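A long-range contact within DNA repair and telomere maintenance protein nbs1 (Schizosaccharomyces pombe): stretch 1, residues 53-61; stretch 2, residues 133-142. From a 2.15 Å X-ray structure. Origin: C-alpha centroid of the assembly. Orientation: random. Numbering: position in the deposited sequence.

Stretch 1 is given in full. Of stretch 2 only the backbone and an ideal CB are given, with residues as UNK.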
# COMPACT_ATOMS: atom_id res chain seq x y z
N LEU A 53 8.61 15.82 2.03
CA LEU A 53 7.28 16.41 2.19
C LEU A 53 6.29 15.32 2.50
O LEU A 53 6.50 14.17 2.19
CB LEU A 53 6.84 17.26 0.99
CG LEU A 53 7.77 18.40 0.56
CD1 LEU A 53 7.17 19.18 -0.63
CD2 LEU A 53 8.11 19.35 1.75
N THR A 54 5.22 15.71 3.14
CA THR A 54 4.10 14.86 3.47
C THR A 54 3.37 14.45 2.13
O THR A 54 3.50 15.13 1.11
CB THR A 54 3.29 15.72 4.48
OG1 THR A 54 2.96 15.02 5.69
CG2 THR A 54 2.20 16.48 3.87
N PRO A 55 2.68 13.30 2.10
CA PRO A 55 2.10 12.92 0.79
C PRO A 55 0.86 13.72 0.35
O PRO A 55 0.19 14.31 1.18
CB PRO A 55 1.74 11.44 0.99
CG PRO A 55 1.54 11.30 2.49
CD PRO A 55 2.46 12.28 3.14
N SER A 56 0.59 13.77 -0.96
CA SER A 56 -0.66 14.36 -1.44
C SER A 56 -1.65 13.25 -1.74
O SER A 56 -1.27 12.08 -1.81
CB SER A 56 -0.47 15.23 -2.69
OG SER A 56 0.85 15.77 -2.76
N GLU A 57 -2.91 13.63 -1.92
CA GLU A 57 -3.98 12.67 -2.18
C GLU A 57 -3.72 11.89 -3.47
O GLU A 57 -3.95 10.69 -3.53
CB GLU A 57 -5.35 13.36 -2.21
CG GLU A 57 -6.54 12.37 -2.06
CD GLU A 57 -6.27 11.24 -1.02
OE1 GLU A 57 -6.16 11.56 0.19
OE2 GLU A 57 -6.20 10.05 -1.41
N LYS A 58 -3.18 12.58 -4.47
CA LYS A 58 -2.81 11.96 -5.74
C LYS A 58 -1.88 10.79 -5.64
O LYS A 58 -1.99 9.86 -6.44
CB LYS A 58 -2.26 13.01 -6.71
CG LYS A 58 -0.89 13.54 -6.41
CD LYS A 58 -0.63 14.78 -7.24
CE LYS A 58 0.72 15.34 -6.94
NZ LYS A 58 0.82 16.73 -7.45
N ASP A 59 -0.98 10.81 -4.66
CA ASP A 59 0.04 9.77 -4.50
C ASP A 59 -0.59 8.46 -4.06
O ASP A 59 -0.03 7.38 -4.30
CB ASP A 59 1.09 10.19 -3.48
CG ASP A 59 1.85 11.47 -3.90
OD1 ASP A 59 2.16 11.63 -5.10
OD2 ASP A 59 2.14 12.31 -3.03
N TYR A 60 -1.74 8.55 -3.38
CA TYR A 60 -2.51 7.33 -2.98
C TYR A 60 -2.96 6.58 -4.24
O TYR A 60 -2.99 5.36 -4.26
CB TYR A 60 -3.71 7.70 -2.10
CG TYR A 60 -4.76 6.58 -1.98
CD1 TYR A 60 -4.53 5.46 -1.18
CD2 TYR A 60 -5.98 6.66 -2.67
CE1 TYR A 60 -5.48 4.43 -1.09
CE2 TYR A 60 -6.92 5.65 -2.59
CZ TYR A 60 -6.68 4.55 -1.80
OH TYR A 60 -7.62 3.57 -1.74
N PHE A 61 -3.28 7.32 -5.30
CA PHE A 61 -3.69 6.72 -6.56
C PHE A 61 -2.56 6.36 -7.53
O PHE A 61 -2.67 5.37 -8.26
CB PHE A 61 -4.69 7.65 -7.27
CG PHE A 61 -5.96 7.82 -6.53
CD1 PHE A 61 -6.18 8.94 -5.74
CD2 PHE A 61 -6.93 6.84 -6.58
CE1 PHE A 61 -7.39 9.09 -5.05
CE2 PHE A 61 -8.12 6.99 -5.91
CZ PHE A 61 -8.35 8.12 -5.15
N UNK A 133 -1.13 8.68 9.54
CA UNK A 133 -0.40 7.88 8.53
C UNK A 133 0.34 8.77 7.55
O UNK A 133 1.45 8.47 7.16
CB UNK A 133 -1.36 6.97 7.77
N UNK A 134 -0.27 9.90 7.20
CA UNK A 134 0.36 10.86 6.32
C UNK A 134 1.71 11.34 6.90
O UNK A 134 2.68 11.48 6.17
CB UNK A 134 -0.58 12.05 6.09
N UNK A 135 1.75 11.55 8.22
CA UNK A 135 2.96 11.98 8.91
C UNK A 135 4.07 10.93 8.90
O UNK A 135 5.22 11.28 9.10
CB UNK A 135 2.62 12.35 10.36
N UNK A 136 3.71 9.67 8.64
CA UNK A 136 4.68 8.62 8.39
C UNK A 136 5.10 8.51 6.93
O UNK A 136 6.00 7.74 6.62
CB UNK A 136 4.11 7.28 8.86
N UNK A 137 4.44 9.25 6.04
CA UNK A 137 4.68 9.15 4.59
C UNK A 137 3.77 8.16 3.87
O UNK A 137 4.10 7.68 2.77
CB UNK A 137 6.14 8.75 4.34
N UNK A 138 2.65 7.82 4.51
CA UNK A 138 1.76 6.81 3.97
C UNK A 138 0.50 7.47 3.40
O UNK A 138 -0.32 7.97 4.15
CB UNK A 138 1.40 5.79 5.05
N UNK A 139 0.36 7.49 2.05
CA UNK A 139 -0.89 8.00 1.46
C UNK A 139 -2.07 7.09 1.80
O UNK A 139 -1.90 5.87 1.97
CB UNK A 139 -0.75 8.13 -0.06
N UNK A 140 -3.24 7.71 1.92
CA UNK A 140 -4.46 7.02 2.32
C UNK A 140 -5.61 7.52 1.46
O UNK A 140 -5.51 8.60 0.85
CB UNK A 140 -4.76 7.23 3.81
N UNK A 141 -6.70 6.75 1.44
CA UNK A 141 -7.88 7.12 0.68
C UNK A 141 -9.01 6.14 0.90
O UNK A 141 -8.86 5.15 1.62
CB UNK A 141 -7.55 7.21 -0.81
N UNK A 142 -10.13 6.42 0.24
CA UNK A 142 -11.36 5.66 0.39
C UNK A 142 -11.65 4.89 -0.90
O UNK A 142 -12.01 3.72 -0.87
CB UNK A 142 -12.53 6.58 0.75

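Position 133 lies in a helix, and its ideal CB has nothing of stretch 1 within 5.5 Å. Stretch 1 therefore sets no demand beyond tolerance of a helix, and many residues would serve; it is Leu 133, whose carbonyl O accepts bonds from the backbone N atoms of positions 136 and 138.

At position 134 the CA-to-CB bond runs sideways, and the ideal CB lies 4.2 Å from Pro 55 CD and 4.6 Å from Thr 54 OG1. A medium-sized side chain, polar or apolar, could lie along this border. The residue is Asn 134. Its carbonyl O makes the closer approach, 3.1 Å from Pro 55 CD, while also accepting a hydrogen bond from the backbone N of position 137 within a type I turn.

Position 135 points its CB away, with Thr 54 OG1 5.4 Å from the ideal CB, so only a longer side chain could bend back. Leu 135 does so modestly: its CD2 comes to 4.3 Å from Thr 54 OG1. Position 136 also points away, and stretch 1 does not discriminate there; the residue is Leu 136.

Position 137 has phi 92° and psi 20°, where a CB would be jammed against the carbonyl O of position 136. The backbone alone calls for glycine, and Gly 137 closes the helix in a Schellman motif. Pro 55 CG packs 4.1 Å from Gly 137 C. Position 138 turns its CB away from stretch 1, which leaves the choice open; it is Ile 138.

At position 139 the CA-to-CB bond points toward stretch 1. Its ideal CB lies 3.5 Å from Tyr 60 N, 4.0 Å from Asp 59 C and 4.3 Å from Pro 55 CB, so a compact, largely apolar side chain is favored; alanine, valine or proline might be considered, and phi of -66° is compatible with the last. Pro 139 fills the place. Its CG lies 3.9 Å from Pro 55 CB and 4.0 Å from Asp 59 CB, while its CB packs 3.7 Å from Tyr 60 CB. The rigid ring thus reaches both the loop and the helix of stretch 1.

At position 140, in a strand, CB points away and is 5.3 Å from Tyr 60 CD1. Several side chains could fit, including beta-branched ones, which suit extended backbone. In Thr 140, OG1 is 2.9 Å from the oxygen of water 1, which in turn donates to Glu 57 OE1 at 2.9 Å, so a hydrogen-bonded water links the two stretches. The backbone carbonyl O of Thr 140 lies only 2.8 Å from Glu 57 OE2.

Position 141 faces the Tyr 60 ring, and an ideal CB would clash with Tyr 60 CE2 at 2.4 Å and crowd Glu 57 OE2 at 3.2 Å. Only glycine suits. The bare CA of Gly 141 sits 3.7 Å from the centroid of the Tyr 60 ring, almost on its normal, forming a CH-pi contact over the face.

Position 142 points away again and admits many side chains; it is Leu 142.

Stretch 2, residues 133-142: LNLLGIPTGL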
# COMPACT_ATOMS: atom_id res chain seq x y z
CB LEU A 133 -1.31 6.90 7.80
CG LEU A 133 -2.16 5.98 8.67
CD1 LEU A 133 -2.90 4.97 7.84
CD2 LEU A 133 -1.33 5.25 9.76
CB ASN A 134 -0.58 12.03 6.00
CG ASN A 134 -1.83 11.59 5.18
OD1 ASN A 134 -1.88 10.47 4.61
ND2 ASN A 134 -2.84 12.44 5.17
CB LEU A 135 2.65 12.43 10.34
CG LEU A 135 1.82 13.71 10.41
CD1 LEU A 135 1.20 13.89 11.77
CD2 LEU A 135 2.65 14.93 10.02
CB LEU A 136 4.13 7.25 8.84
CG LEU A 136 3.73 7.09 10.31
CD1 LEU A 136 3.21 5.66 10.60
CD2 LEU A 136 4.91 7.44 11.23
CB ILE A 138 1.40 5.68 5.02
CG1 ILE A 138 2.67 4.98 5.52
CG2 ILE A 138 0.43 4.61 4.38
CD1 ILE A 138 2.45 4.17 6.86
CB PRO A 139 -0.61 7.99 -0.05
CG PRO A 139 0.90 7.86 -0.19
CD PRO A 139 1.33 7.06 1.02
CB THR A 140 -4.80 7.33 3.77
OG1 THR A 140 -4.75 8.75 3.95
CG2 THR A 140 -3.82 6.69 4.73
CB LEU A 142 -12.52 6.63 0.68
CG LEU A 142 -13.50 6.32 1.82
CD1 LEU A 142 -14.58 5.30 1.45
CD2 LEU A 142 -12.76 5.90 3.11
O HOH W 1 -6.49 10.77 2.94
O HOH W 2 -2.89 10.73 0.95
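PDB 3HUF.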